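Local coordinates for protein putative isocitrate dehydrogenase, NAD-dependent (Methylococcus capsulatus, PDB 6LKY) that binds NAD and probably catalyses the NAD-dependent, magnesium-assisted oxidation of isocitrate, at residues A164-V169 / R219-V224; I4-G9 / V31-Q36. The protein carries 1 engineered substitution. All coordinates share one frame; numbering follows the deposited sequence.

Contact 1: residues A164-V169 / R219-V224; sequences ARRKKV and RFDVLV
Asp221 reaches across to the turn that leads into strand 168-173, and its carboxylate ties together the entrances of two parallel neighbours, strands 168-173 and 222-225, in the large mixed sheet of the isocitrate/isopropylmalate dehydrogenase fold. With CG anti to the backbone N (chi1 -159°), the carboxylate is directed at the backbone of the turn. Asp221 OD2 takes two amide protons, from Lys167 N at 2.8 Å and Lys168 N at 3.0 Å. Both donors come from the same face of the carboxylate, the first on the syn side, the second from above the plane.

The other oxygen serves a salt bridge: Arg166 NH1 lies 2.9 Å from Asp221 OD1 and meets it nearly along the C-O axis. The oxygen sits at the guanidinium edge, close to its plane, while the two flat groups are turned 58° from each other. Arg166 is extended from CG to NE, and on the way CD rests against Val222 CG2 at 3.6 Å; NH2 has its own bond to Asn111 on the adjoining strand 111-117.

Beyond the aspartate the parallel pairing begins, with Val222 N bonded to Lys168 O. Val169 and Val222 project on the same face of the sheet, where helix 147-163 packs on them, and Val169 CG1 meets Val224 CG1 obliquely at 3.7 Å. Lys168 turns back at chi3 (56°), a bend that places CE 3.3 Å from Arg219 O. Its ammonium then closes on that carbonyl nearly head-on, Lys168 NZ to Arg219 O being 2.7 Å.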
# COMPACT_ATOMS: atom_id res chain seq x y z
N ALA A 164 21.39 1.98 15.44
CA ALA A 164 20.23 1.89 16.32
C ALA A 164 20.14 0.54 17.02
O ALA A 164 19.17 0.31 17.76
CB ALA A 164 18.95 2.15 15.53
N ARG A 165 21.11 -0.35 16.78
CA ARG A 165 21.13 -1.70 17.36
C ARG A 165 19.87 -2.47 17.01
O ARG A 165 19.28 -3.16 17.84
CB ARG A 165 21.36 -1.66 18.87
CG ARG A 165 22.85 -1.62 19.26
CD ARG A 165 23.34 -2.95 19.85
NE ARG A 165 24.76 -2.92 20.24
CZ ARG A 165 25.70 -3.72 19.75
NH1 ARG A 165 25.40 -4.66 18.86
NH2 ARG A 165 26.96 -3.60 20.18
N ARG A 166 19.44 -2.35 15.76
CA ARG A 166 18.36 -3.17 15.24
C ARG A 166 18.97 -4.37 14.51
O ARG A 166 20.16 -4.41 14.20
CB ARG A 166 17.45 -2.35 14.32
CG ARG A 166 16.61 -1.39 15.12
CD ARG A 166 15.60 -0.63 14.30
NE ARG A 166 14.79 0.22 15.16
CZ ARG A 166 13.56 -0.08 15.58
NH1 ARG A 166 12.97 -1.20 15.19
NH2 ARG A 166 12.92 0.76 16.37
N LYS A 167 18.14 -5.37 14.27
CA LYS A 167 18.69 -6.65 13.88
C LYS A 167 18.33 -7.13 12.48
O LYS A 167 19.01 -8.02 11.98
CB LYS A 167 18.39 -7.67 14.99
CG LYS A 167 19.57 -7.49 15.99
CD LYS A 167 19.49 -7.90 17.45
CE LYS A 167 18.41 -8.87 17.84
NZ LYS A 167 18.01 -8.62 19.26
N LYS A 168 17.34 -6.54 11.80
CA LYS A 168 16.92 -7.02 10.49
C LYS A 168 16.57 -5.86 9.58
O LYS A 168 15.90 -4.89 9.99
CB LYS A 168 15.73 -7.98 10.60
CG LYS A 168 15.16 -8.46 9.26
CD LYS A 168 14.17 -9.59 9.46
CE LYS A 168 13.05 -9.17 10.40
NZ LYS A 168 12.01 -10.22 10.45
N VAL A 169 17.02 -5.96 8.32
CA VAL A 169 16.60 -5.10 7.22
C VAL A 169 15.79 -5.94 6.24
O VAL A 169 16.26 -6.99 5.77
CB VAL A 169 17.79 -4.44 6.51
CG1 VAL A 169 17.33 -3.77 5.20
CG2 VAL A 169 18.47 -3.41 7.42
N ARG A 219 6.87 -8.70 13.11
CA ARG A 219 7.93 -9.32 12.33
C ARG A 219 8.87 -8.30 11.72
O ARG A 219 9.93 -8.69 11.22
CB ARG A 219 7.37 -10.20 11.21
CG ARG A 219 6.80 -11.56 11.62
CD ARG A 219 6.98 -12.57 10.49
NE ARG A 219 6.40 -13.90 10.74
CZ ARG A 219 5.24 -14.33 10.23
NH1 ARG A 219 4.52 -13.55 9.42
NH2 ARG A 219 4.76 -15.51 10.58
N PHE A 220 8.50 -7.02 11.69
CA PHE A 220 9.26 -6.03 10.95
C PHE A 220 10.16 -5.23 11.87
O PHE A 220 9.80 -4.91 13.01
CB PHE A 220 8.32 -5.08 10.20
CG PHE A 220 7.64 -5.74 9.05
CD1 PHE A 220 8.28 -5.89 7.83
CD2 PHE A 220 6.36 -6.24 9.19
CE1 PHE A 220 7.64 -6.51 6.77
CE2 PHE A 220 5.72 -6.86 8.15
CZ PHE A 220 6.36 -7.00 6.94
N ASP A 221 11.33 -4.88 11.33
CA ASP A 221 12.35 -4.13 12.04
C ASP A 221 12.69 -2.86 11.26
O ASP A 221 12.02 -1.84 11.41
CB ASP A 221 13.58 -5.03 12.26
CG ASP A 221 14.48 -4.55 13.38
OD1 ASP A 221 14.22 -3.47 13.95
OD2 ASP A 221 15.44 -5.28 13.70
N VAL A 222 13.70 -2.92 10.40
CA VAL A 222 13.95 -1.86 9.43
C VAL A 222 13.42 -2.33 8.08
O VAL A 222 13.71 -3.45 7.66
CB VAL A 222 15.44 -1.51 9.33
CG1 VAL A 222 15.66 -0.41 8.30
CG2 VAL A 222 15.97 -1.09 10.71
N LEU A 223 12.59 -1.50 7.45
CA LEU A 223 12.16 -1.71 6.07
C LEU A 223 12.92 -0.73 5.20
O LEU A 223 13.02 0.44 5.56
CB LEU A 223 10.66 -1.44 5.91
CG LEU A 223 9.67 -2.38 6.58
CD1 LEU A 223 9.42 -1.93 8.01
CD2 LEU A 223 8.39 -2.38 5.76
N VAL A 224 13.46 -1.18 4.08
CA VAL A 224 14.08 -0.26 3.13
C VAL A 224 13.38 -0.42 1.79
O VAL A 224 13.12 -1.55 1.34
CB VAL A 224 15.61 -0.48 3.01
CG1 VAL A 224 15.94 -1.81 2.34
CG2 VAL A 224 16.25 0.70 2.24

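Contact 2: residues I4-G9 / V31-Q36; sequences ITLIPG and VQWDTQ
Ile4 and Leu6 both press against the indole of Trp33, on the face of the sheet that these three residues share. Ile4 lies side by side with the tryptophan, pointing the same way, and its CG2 comes to 3.6 Å from Trp33 CZ3. Its other branch ends in CD1, 3.9 Å from Val31 CG1; that valine methyl in turn sits over the centre of one indole face. Leu6, with CG anti to the backbone N (chi1 179°), crosses the ring obliquely: its CB is 3.9 Å from Trp33 CE3, CD1 stays near the same six-membered ring, and CD2 reaches Thr35 OG1 at 3.8 Å.

The same two residues carry the parallel backbone ladder. Ile4 N bonds to Gln32 O and Ile4 O accepts Asp34 N; Leu6 N then donates to Asp34 O at 2.8 Å, and Leu6 O receives Gln36 N. On the opposite face, Gln36 CG touches Thr5 CG2; beyond it the chain bends at chi2 (-72°), which sets CD, and NE2 bonds to Asp34 OD1 at 3.0 Å.

The strands belong to a beta-alpha-beta unit whose helix 13-26 packs against Leu6, Val31 and Trp33, with Glu25 taking the indole N-H. Helix 52-61 covers the other face, where Ser57 bonds to both Thr5 and Asp34, and strand 63-66 flanks strand 2-7 on the side away from strand 31-35.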
# COMPACT_ATOMS: atom_id res chain seq x y z
N ILE A 4 17.58 27.56 12.88
CA ILE A 4 16.79 26.53 12.20
C ILE A 4 15.73 27.19 11.33
O ILE A 4 14.95 28.02 11.82
CB ILE A 4 16.12 25.60 13.22
CG1 ILE A 4 17.18 24.76 13.94
CG2 ILE A 4 15.03 24.75 12.55
CD1 ILE A 4 16.62 23.89 15.01
N THR A 5 15.68 26.80 10.05
CA THR A 5 14.64 27.33 9.17
C THR A 5 13.29 26.74 9.58
O THR A 5 13.19 25.54 9.84
CB THR A 5 14.95 27.00 7.71
OG1 THR A 5 16.17 27.63 7.32
CG2 THR A 5 13.82 27.49 6.79
N LEU A 6 12.27 27.59 9.67
CA LEU A 6 10.96 27.21 10.19
C LEU A 6 9.89 27.52 9.15
O LEU A 6 9.75 28.67 8.73
CB LEU A 6 10.65 27.94 11.50
CG LEU A 6 9.30 27.68 12.17
CD1 LEU A 6 9.26 26.25 12.67
CD2 LEU A 6 9.05 28.67 13.32
N ILE A 7 9.14 26.50 8.75
CA ILE A 7 8.11 26.64 7.73
C ILE A 7 6.78 26.22 8.32
O ILE A 7 6.51 25.04 8.51
CB ILE A 7 8.44 25.80 6.48
CG1 ILE A 7 9.80 26.22 5.89
CG2 ILE A 7 7.30 25.90 5.48
CD1 ILE A 7 10.27 25.37 4.70
N PRO A 8 5.91 27.18 8.65
CA PRO A 8 4.62 26.83 9.28
C PRO A 8 3.72 25.96 8.41
O PRO A 8 2.98 25.13 8.93
CB PRO A 8 3.99 28.20 9.56
CG PRO A 8 5.18 29.15 9.61
CD PRO A 8 6.09 28.64 8.55
N GLY A 9 3.73 26.18 7.09
CA GLY A 9 3.00 25.31 6.18
C GLY A 9 1.53 25.66 6.00
O GLY A 9 1.11 26.81 6.19
N VAL A 31 17.09 27.95 20.38
CA VAL A 31 16.81 27.95 18.95
C VAL A 31 16.57 29.38 18.48
O VAL A 31 15.68 30.06 18.99
CB VAL A 31 15.60 27.08 18.59
CG1 VAL A 31 15.47 26.99 17.07
CG2 VAL A 31 15.70 25.70 19.22
N GLN A 32 17.34 29.81 17.48
CA GLN A 32 16.99 30.98 16.68
C GLN A 32 16.18 30.49 15.47
O GLN A 32 16.73 29.92 14.53
CB GLN A 32 18.25 31.73 16.25
CG GLN A 32 17.97 33.07 15.58
CD GLN A 32 19.21 33.65 14.90
OE1 GLN A 32 20.34 33.33 15.27
NE2 GLN A 32 19.00 34.48 13.88
N TRP A 33 14.86 30.69 15.50
CA TRP A 33 14.01 30.29 14.38
C TRP A 33 14.11 31.29 13.22
O TRP A 33 13.98 32.50 13.42
CB TRP A 33 12.55 30.16 14.80
CG TRP A 33 12.31 29.20 15.89
CD1 TRP A 33 12.02 29.50 17.19
CD2 TRP A 33 12.32 27.77 15.80
NE1 TRP A 33 11.85 28.35 17.92
CE2 TRP A 33 12.03 27.27 17.09
CE3 TRP A 33 12.56 26.87 14.76
CZ2 TRP A 33 11.97 25.90 17.37
CZ3 TRP A 33 12.49 25.50 15.03
CH2 TRP A 33 12.21 25.04 16.33
N ASP A 34 14.32 30.77 12.02
CA ASP A 34 14.37 31.55 10.79
C ASP A 34 13.10 31.22 9.99
O ASP A 34 13.07 30.27 9.21
CB ASP A 34 15.64 31.20 10.02
CG ASP A 34 15.85 32.06 8.81
OD1 ASP A 34 14.96 32.90 8.50
OD2 ASP A 34 16.90 31.90 8.16
N THR A 35 12.06 32.01 10.21
CA THR A 35 10.75 31.72 9.65
C THR A 35 10.71 32.03 8.15
O THR A 35 11.05 33.14 7.72
CB THR A 35 9.67 32.52 10.38
OG1 THR A 35 9.61 32.07 11.73
CG2 THR A 35 8.30 32.30 9.73
N GLN A 36 10.28 31.04 7.37
CA GLN A 36 10.19 31.14 5.92
C GLN A 36 8.87 30.54 5.46
O GLN A 36 8.24 29.77 6.19
CB GLN A 36 11.36 30.43 5.23
CG GLN A 36 12.71 30.91 5.65
CD GLN A 36 13.02 32.28 5.10
OE1 GLN A 36 12.35 32.75 4.17
NE2 GLN A 36 14.03 32.93 5.66

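How the contacts relate
Both contacts lie in the same ten-stranded mixed sheet, on opposite sides of the chain's centre; their centres are 33 Å apart and their nearest atoms about 22 Å. Contact 2 closes along the chain before contact 1 opens. It joins outermost strand 31-35 to strand 2-7, whereas contact 1 pairs strands 168-173 and 222-225 near the other margin, where strand 200-205 is outermost. Between the two pairs lie strands 63-66, 257-261, 248-252, 92-98 and 111-117; the antiparallel steps run from 257-261 to 111-117. Contact 2 approaches an NAD site through Ile7, which neighbours Lys66 and Leu69; in contact 1 the Arg219 side chain is about 6 Å from a bound NAD.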